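Local structure of DyP-type peroxidase (Pleurotus ostreatus PC15, 6FSK) at residues A[310-316]-A[331-337]. The protein probably uses heme b and hydrogen peroxide to oxidise dyes and other substrates, manganese(II) among them. The protein carries 1 engineered substitution. Residues are numbered along the deposited sequence; the frame is centred on the assembly and turned at random.
Sequences FDFGDSL and RKTYPRN. With HEM (protoporphyrin IX containing Fe), chain C.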
loop_
_atom_site.group_PDB
_atom_site.type_symbol
_atom_site.label_atom_id
_atom_site.label_comp_id
_atom_site.label_asym_id
_atom_site.label_seq_id
_atom_site.Cartn_x
_atom_site.Cartn_y
_atom_site.Cartn_z
ATOM N N PHE A 310 18.860 4.371 -7.187
ATOM C CA PHE A 310 19.517 3.048 -7.329
ATOM C C PHE A 310 18.578 2.213 -8.163
ATOM O O PHE A 310 17.366 2.533 -8.258
ATOM C CB PHE A 310 19.807 2.369 -5.996
ATOM C CG PHE A 310 18.570 2.131 -5.133
ATOM C CD1 PHE A 310 18.122 3.100 -4.294
ATOM C CD2 PHE A 310 17.899 0.927 -5.200
ATOM C CE1 PHE A 310 17.014 2.902 -3.506
ATOM C CE2 PHE A 310 16.817 0.705 -4.430
ATOM C CZ PHE A 310 16.380 1.667 -3.603
ATOM N N ASP A 311 19.111 1.217 -8.860
ATOM C CA ASP A 311 18.314 0.387 -9.712
ATOM C C ASP A 311 18.643 -1.109 -9.603
ATOM O O ASP A 311 18.088 -1.899 -10.320
ATOM C CB ASP A 311 18.388 0.860 -11.153
ATOM C CG ASP A 311 19.813 0.827 -11.709
ATOM O OD1 ASP A 311 20.753 0.315 -11.109
ATOM O OD2 ASP A 311 20.028 1.377 -12.804
ATOM N N PHE A 312 19.559 -1.469 -8.691
ATOM C CA PHE A 312 20.085 -2.844 -8.539
ATOM C C PHE A 312 21.080 -3.309 -9.632
ATOM O O PHE A 312 21.566 -4.440 -9.578
ATOM C CB PHE A 312 19.009 -3.914 -8.283
ATOM C CG PHE A 312 18.000 -3.536 -7.210
ATOM C CD1 PHE A 312 18.364 -3.294 -5.932
ATOM C CD2 PHE A 312 16.671 -3.555 -7.503
ATOM C CE1 PHE A 312 17.459 -2.961 -4.945
ATOM C CE2 PHE A 312 15.712 -3.231 -6.525
ATOM C CZ PHE A 312 16.135 -2.957 -5.264
ATOM N N GLY A 313 21.440 -2.384 -10.477
ATOM C CA GLY A 313 22.445 -2.609 -11.506
ATOM C C GLY A 313 22.184 -3.863 -12.272
ATOM O O GLY A 313 21.083 -4.139 -12.717
ATOM N N ASP A 314 23.221 -4.691 -12.453
ATOM C CA ASP A 314 23.064 -5.992 -13.052
ATOM C C ASP A 314 23.335 -7.108 -11.993
ATOM O O ASP A 314 23.678 -8.242 -12.326
ATOM C CB ASP A 314 24.006 -6.178 -14.280
ATOM C CG ASP A 314 25.487 -6.071 -13.881
ATOM O OD1 ASP A 314 25.828 -5.705 -12.743
ATOM O OD2 ASP A 314 26.350 -6.381 -14.745
ATOM N N SER A 315 23.009 -6.825 -10.709
ATOM C CA SER A 315 23.349 -7.767 -9.656
ATOM C C SER A 315 22.594 -9.086 -9.787
ATOM O O SER A 315 23.092 -10.158 -9.441
ATOM C CB SER A 315 23.215 -7.131 -8.302
ATOM O OG SER A 315 21.878 -6.615 -8.146
ATOM N N LEU A 316 21.350 -9.036 -10.264
ATOM C CA LEU A 316 20.610 -10.252 -10.475
ATOM C C LEU A 316 21.277 -11.182 -11.484
ATOM O O LEU A 316 21.523 -12.374 -11.140
ATOM C CB LEU A 316 19.126 -10.010 -10.775
ATOM C CG LEU A 316 18.273 -11.273 -10.958
ATOM C CD1 LEU A 316 18.257 -12.203 -9.792
ATOM C CD2 LEU A 316 16.872 -10.884 -11.340
ATOM N N ARG A 331 12.583 -4.897 -3.136
ATOM C CA ARG A 331 12.973 -5.493 -4.399
ATOM C C ARG A 331 11.925 -6.441 -4.958
ATOM O O ARG A 331 11.757 -6.562 -6.190
ATOM C CB ARG A 331 14.358 -6.192 -4.226
ATOM C CG ARG A 331 15.066 -6.667 -5.493
ATOM C CD ARG A 331 16.540 -6.881 -5.095
ATOM N NE ARG A 331 17.259 -7.273 -6.319
ATOM C CZ ARG A 331 18.581 -7.270 -6.392
ATOM N NH1 ARG A 331 19.279 -7.088 -5.284
ATOM N NH2 ARG A 331 19.139 -7.510 -7.529
ATOM N N LYS A 332 11.238 -7.151 -4.060
ATOM C CA LYS A 332 10.082 -7.966 -4.364
ATOM C C LYS A 332 8.920 -7.110 -4.853
ATOM O O LYS A 332 8.192 -7.566 -5.732
ATOM C CB LYS A 332 9.634 -8.760 -3.153
ATOM C CG LYS A 332 10.506 -9.936 -2.843
ATOM C CD LYS A 332 10.161 -11.187 -3.680
ATOM C CE LYS A 332 10.769 -12.452 -3.167
ATOM N NZ LYS A 332 10.235 -13.584 -3.923
ATOM N N THR A 333 8.803 -5.868 -4.474
ATOM C CA THR A 333 7.629 -5.079 -4.784
ATOM C C THR A 333 7.876 -4.027 -5.880
ATOM O O THR A 333 6.957 -3.733 -6.600
ATOM C CB THR A 333 7.040 -4.403 -3.530
ATOM O OG1 THR A 333 8.011 -3.516 -2.972
ATOM C CG2 THR A 333 6.509 -5.441 -2.484
ATOM N N TYR A 334 9.106 -3.611 -6.039
ATOM C CA TYR A 334 9.505 -2.827 -7.220
ATOM C C TYR A 334 10.878 -3.356 -7.668
ATOM O O TYR A 334 11.930 -2.921 -7.182
ATOM C CB TYR A 334 9.565 -1.345 -6.950
ATOM C CG TYR A 334 10.027 -0.498 -8.132
ATOM C CD1 TYR A 334 9.787 -0.867 -9.405
ATOM C CD2 TYR A 334 10.664 0.708 -7.891
ATOM C CE1 TYR A 334 10.255 -0.063 -10.465
ATOM C CE2 TYR A 334 11.099 1.496 -8.905
ATOM C CZ TYR A 334 10.866 1.114 -10.182
ATOM O OH TYR A 334 11.405 1.947 -11.200
ATOM N N PRO A 335 10.871 -4.252 -8.641
ATOM C CA PRO A 335 12.144 -4.940 -9.046
ATOM C C PRO A 335 13.202 -4.087 -9.706
ATOM O O PRO A 335 14.352 -4.536 -9.844
ATOM C CB PRO A 335 11.644 -6.043 -9.994
ATOM C CG PRO A 335 10.279 -6.371 -9.461
ATOM C CD PRO A 335 9.703 -5.039 -9.090
ATOM N N ARG A 336 12.845 -2.894 -10.174
ATOM C CA ARG A 336 13.826 -2.054 -10.882
ATOM C C ARG A 336 14.530 -2.829 -11.987
ATOM O O ARG A 336 13.885 -3.518 -12.807
ATOM C CB ARG A 336 14.786 -1.337 -9.903
ATOM C CG ARG A 336 13.978 -0.585 -8.790
ATOM C CD ARG A 336 14.852 0.294 -7.913
ATOM N NE ARG A 336 14.099 0.742 -6.741
ATOM C CZ ARG A 336 14.111 1.952 -6.249
ATOM N NH1 ARG A 336 14.954 2.868 -6.712
ATOM N NH2 ARG A 336 13.269 2.245 -5.266
ATOM N N ASN A 337 15.864 -2.705 -12.063
ATOM C CA ASN A 337 16.563 -3.363 -13.186
ATOM C C ASN A 337 16.513 -4.858 -13.161
ATOM O O ASN A 337 16.775 -5.524 -14.198
ATOM C CB ASN A 337 18.016 -2.988 -13.181
ATOM C CG ASN A 337 18.289 -1.669 -13.709
ATOM O OD1 ASN A 337 17.416 -0.960 -14.079
ATOM N ND2 ASN A 337 19.605 -1.357 -13.851
HETATM C CHA HEM C . 8.064 -0.084 0.238
HETATM C CHB HEM C . 6.938 -1.529 4.697
HETATM C CHC HEM C . 3.059 -3.761 2.924
HETATM C CHD HEM C . 4.343 -2.583 -1.597
HETATM C C1A HEM C . 8.126 -0.254 1.622
HETATM C C2A HEM C . 9.116 0.292 2.496
HETATM C C3A HEM C . 8.782 -0.066 3.744
HETATM C C4A HEM C . 7.626 -0.902 3.630
HETATM C CMA HEM C . 9.551 0.217 4.989
HETATM C CAA HEM C . 10.328 1.095 2.049
HETATM C CBA HEM C . 10.200 2.612 2.022
HETATM C CGA HEM C . 9.288 3.105 0.929
HETATM O O1A HEM C . 9.671 3.116 -0.243
HETATM O O2A HEM C . 8.150 3.523 1.261
HETATM C C1B HEM C . 5.766 -2.288 4.641
HETATM C C2B HEM C . 5.067 -2.816 5.722
HETATM C C3B HEM C . 3.941 -3.429 5.272
HETATM C C4B HEM C . 3.999 -3.273 3.812
HETATM C CMB HEM C . 5.501 -2.763 7.166
HETATM C CAB HEM C . 2.845 -4.171 5.934
HETATM C CBB HEM C . 2.545 -4.024 7.206
HETATM C C1C HEM C . 3.056 -3.749 1.563
HETATM C C2C HEM C . 2.168 -4.359 0.666
HETATM C C3C HEM C . 2.521 -4.067 -0.619
HETATM C C4C HEM C . 3.650 -3.174 -0.522
HETATM C CMC HEM C . 0.985 -5.184 1.098
HETATM C CAC HEM C . 1.998 -4.509 -1.941
HETATM C CBC HEM C . 1.366 -5.683 -2.141
HETATM C C1D HEM C . 5.445 -1.739 -1.430
HETATM C C2D HEM C . 6.013 -1.007 -2.604
HETATM C C3D HEM C . 7.046 -0.263 -2.051
HETATM C C4D HEM C . 7.096 -0.623 -0.644
HETATM C CMD HEM C . 5.561 -1.016 -4.009
HETATM C CAD HEM C . 8.039 0.638 -2.776
HETATM C CBD HEM C . 9.203 -0.106 -3.349
HETATM C CGD HEM C . 10.092 0.796 -4.169
HETATM O O1D HEM C . 11.306 0.719 -3.859
HETATM O O2D HEM C . 9.612 1.584 -4.958
HETATM N NA HEM C . 7.246 -1.095 2.307
HETATM N NB HEM C . 5.160 -2.639 3.481
HETATM N NC HEM C . 4.059 -3.117 0.788
HETATM N ND HEM C . 6.167 -1.533 -0.328
HETATM FE FE HEM C . 5.716 -2.151 1.549
HETATM O O HOH W 1 21.906 -5.643 -5.454
#
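On the propionate side of the heme pocket of this DyP-type peroxidase, Arg336, just after the helix 329-333 that begins with the axial ligand His329, forms a cation-pi stack with Phe310 from earlier in the chain. The Arg336 guanidinium lies nearly parallel to the Phe310 ring, planes 8° apart and centres 3.9 Å apart, while Tyr334 CE2 touches its opposite face near the rim. Hydrogen bonds fix the rotation of the group: NH1 donates to Phe310 O at 2.9 Å, tilted from the carbonyl plane, and NH2 reaches the heme propionate oxygen O1D at 2.9 Å, in the guanidinium plane. NH2 also bonds to Asn308.

A second arginine repeats the theme on Phe312. The extended chain of Arg331, its CG trans to the backbone N (chi1 -169°), slides along the face of the Phe312 ring, the two side chains running in opposite directions. Arg331 CD makes a CH-pi contact over the Phe312 ring, 3.8 Å from its centroid, and the guanidinium is stacked flat but off-centre, planes 5° apart. Arg331 NH2 donates to Ser315 OG at 2.9 Å, a water bridges NH1 to that hydroxyl, and NE forms a salt bridge with Asp338. A leucine here would probably leave Asp338 without its charged mate and Ser315 OG without this donor.

Beyond the two stacks, Asn337 N donates to Asp311 O, joining the backbones. Nearby, Asp311 OD1 closes an Asx turn by accepting from Gly313 N at 2.9 Å, met from above the carboxylate plane.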